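Local coordinates for protein acid phosphatase (Mycobacterium tuberculosis, PDB 2A6P) that acts as a broad-specificity phosphatase that dephosphorylates phosphorylated sugars and can serve in vivo as a fructose-1,6-bisphosphatase in gluconeogenesis, at residues Arg28-Thr33 against Ser95-Thr100. Sequence-based numbering, arbitrary orientation.
Sequences RHTGGT and SYEGLT. With SO4 (sulfate ion), chain C.
Beside the active site of this histidine phosphatase, H29 of the loop before helix 39-53 meets the Y96-L99 type II turn, while G31 and T33 meet the E97 side chain within it. The H29 backbone bonds both ways: G98 N donates to H29 O at 2.8 Å, and H29 N donates to L99 O at 3.1 Å from above the carbonyl plane. H29 ND1 reaches the same L99 O at 2.8 Å, tilted slightly from that plane. R28 NE meets an in-plane lone pair of G98 O at 3.0 Å, nearly straight (171°). The bend at chi2 (76°) swings E97 CD towards G31 and T33. G31 N bonds E97 OE2 on its syn side at 2.9 Å. T33 OG1 donates to E97 OE2 at 2.5 Å, a length too short to trust. A water links E97 OE1 to G32 N. Nearby, T30 OG1 bonds a sulfate also held by R17 and T21. The side chain of H18, the inferred phosphohistidine, lies about 6 Å from that of T30, and the side chain of E90, the proton donor/acceptor by similarity, about 4 Å from G31. G31 N-H and the water thus donate to the E97 carboxylate, tying E97 to segment 28-33 close to the residues assigned to catalysis.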
loop_
_atom_site.group_PDB
_atom_site.type_symbol
_atom_site.label_atom_id
_atom_site.label_comp_id
_atom_site.label_asym_id
_atom_site.label_seq_id
_atom_site.Cartn_x
_atom_site.Cartn_y
_atom_site.Cartn_z
ATOM N N ARG A 28 -17.309 14.411 4.007
ATOM C CA ARG A 28 -17.217 15.380 5.097
ATOM C C ARG A 28 -16.154 14.943 6.101
ATOM O O ARG A 28 -16.012 13.758 6.384
ATOM C CB ARG A 28 -18.572 15.510 5.801
ATOM C CG ARG A 28 -19.714 15.907 4.872
ATOM C CD ARG A 28 -21.051 16.019 5.606
ATOM N NE ARG A 28 -21.102 17.159 6.520
ATOM C CZ ARG A 28 -22.167 17.485 7.253
ATOM N NH1 ARG A 28 -23.269 16.747 7.171
ATOM N NH2 ARG A 28 -22.135 18.546 8.064
ATOM N N HIS A 29 -15.390 15.897 6.617
ATOM C CA HIS A 29 -14.349 15.598 7.592
ATOM C C HIS A 29 -14.970 15.463 8.979
ATOM O O HIS A 29 -15.583 16.403 9.481
ATOM C CB HIS A 29 -13.282 16.698 7.595
ATOM C CG HIS A 29 -12.396 16.686 6.381
ATOM N ND1 HIS A 29 -12.838 17.054 5.127
ATOM C CD2 HIS A 29 -11.106 16.302 6.225
ATOM C CE1 HIS A 29 -11.861 16.897 4.253
ATOM N NE2 HIS A 29 -10.799 16.442 4.892
ATOM N N THR A 30 -14.807 14.284 9.582
ATOM C CA THR A 30 -15.354 13.996 10.911
ATOM C C THR A 30 -14.231 13.740 11.918
ATOM O O THR A 30 -13.444 12.811 11.761
ATOM C CB THR A 30 -16.273 12.749 10.882
ATOM O OG1 THR A 30 -17.198 12.859 9.792
ATOM C CG2 THR A 30 -17.051 12.623 12.185
ATOM N N GLY A 31 -14.166 14.584 12.943
ATOM C CA GLY A 31 -13.146 14.458 13.965
ATOM C C GLY A 31 -13.791 14.027 15.265
ATOM O O GLY A 31 -14.095 12.847 15.446
ATOM N N GLY A 32 -14.016 14.974 16.170
ATOM C CA GLY A 32 -14.647 14.642 17.433
ATOM C C GLY A 32 -16.138 14.351 17.342
ATOM O O GLY A 32 -16.697 13.727 18.246
ATOM N N THR A 33 -16.788 14.793 16.266
ATOM C CA THR A 33 -18.222 14.562 16.102
ATOM C C THR A 33 -18.574 13.070 16.151
ATOM O O THR A 33 -17.971 12.250 15.466
ATOM C CB THR A 33 -18.730 15.150 14.767
ATOM O OG1 THR A 33 -18.417 16.544 14.713
ATOM C CG2 THR A 33 -20.237 14.985 14.645
ATOM N N SER A 95 -12.031 24.166 13.025
ATOM C CA SER A 95 -12.981 24.946 12.234
ATOM C C SER A 95 -13.542 24.217 11.014
ATOM O O SER A 95 -14.659 24.498 10.574
ATOM C CB SER A 95 -12.317 26.247 11.758
ATOM O OG SER A 95 -11.658 26.930 12.814
ATOM N N TYR A 96 -12.765 23.290 10.461
ATOM C CA TYR A 96 -13.176 22.558 9.269
ATOM C C TYR A 96 -14.092 21.356 9.514
ATOM O O TYR A 96 -14.580 20.726 8.573
ATOM C CB TYR A 96 -11.927 22.128 8.499
ATOM C CG TYR A 96 -11.136 23.275 7.899
ATOM C CD1 TYR A 96 -9.888 23.052 7.317
ATOM C CD2 TYR A 96 -11.640 24.577 7.887
ATOM C CE1 TYR A 96 -9.160 24.083 6.741
ATOM C CE2 TYR A 96 -10.912 25.628 7.308
ATOM C CZ TYR A 96 -9.673 25.370 6.736
ATOM O OH TYR A 96 -8.942 26.392 6.159
ATOM N N GLU A 97 -14.328 21.034 10.773
ATOM C CA GLU A 97 -15.210 19.924 11.107
ATOM C C GLU A 97 -16.489 20.018 10.263
ATOM O O GLU A 97 -17.125 21.065 10.194
ATOM C CB GLU A 97 -15.570 19.992 12.594
ATOM C CG GLU A 97 -16.468 18.875 13.106
ATOM C CD GLU A 97 -15.720 17.574 13.286
ATOM O OE1 GLU A 97 -14.478 17.633 13.404
ATOM O OE2 GLU A 97 -16.368 16.502 13.326
ATOM N N GLY A 98 -16.850 18.930 9.602
ATOM C CA GLY A 98 -18.061 18.935 8.805
ATOM C C GLY A 98 -17.903 19.374 7.361
ATOM O O GLY A 98 -18.776 19.094 6.551
ATOM N N LEU A 99 -16.804 20.051 7.029
ATOM C CA LEU A 99 -16.585 20.529 5.658
ATOM C C LEU A 99 -15.956 19.487 4.741
ATOM O O LEU A 99 -15.197 18.626 5.185
ATOM C CB LEU A 99 -15.684 21.776 5.653
ATOM C CG LEU A 99 -16.175 23.062 6.323
ATOM C CD1 LEU A 99 -15.107 24.133 6.183
ATOM C CD2 LEU A 99 -17.472 23.537 5.672
ATOM N N THR A 100 -16.277 19.569 3.455
ATOM C CA THR A 100 -15.702 18.663 2.476
ATOM C C THR A 100 -14.460 19.381 1.953
ATOM O O THR A 100 -14.275 20.575 2.209
ATOM C CB THR A 100 -16.653 18.420 1.297
ATOM O OG1 THR A 100 -16.886 19.658 0.608
ATOM C CG2 THR A 100 -17.970 17.835 1.791
HETATM S S SO4 C . -15.450 9.644 8.611
HETATM O O1 SO4 C . -15.242 8.614 7.543
HETATM O O2 SO4 C . -16.897 9.453 9.145
HETATM O O3 SO4 C . -14.592 9.359 9.696
HETATM O O4 SO4 C . -15.473 10.894 7.902
HETATM O O HOH W 1 -12.971 17.315 15.530
#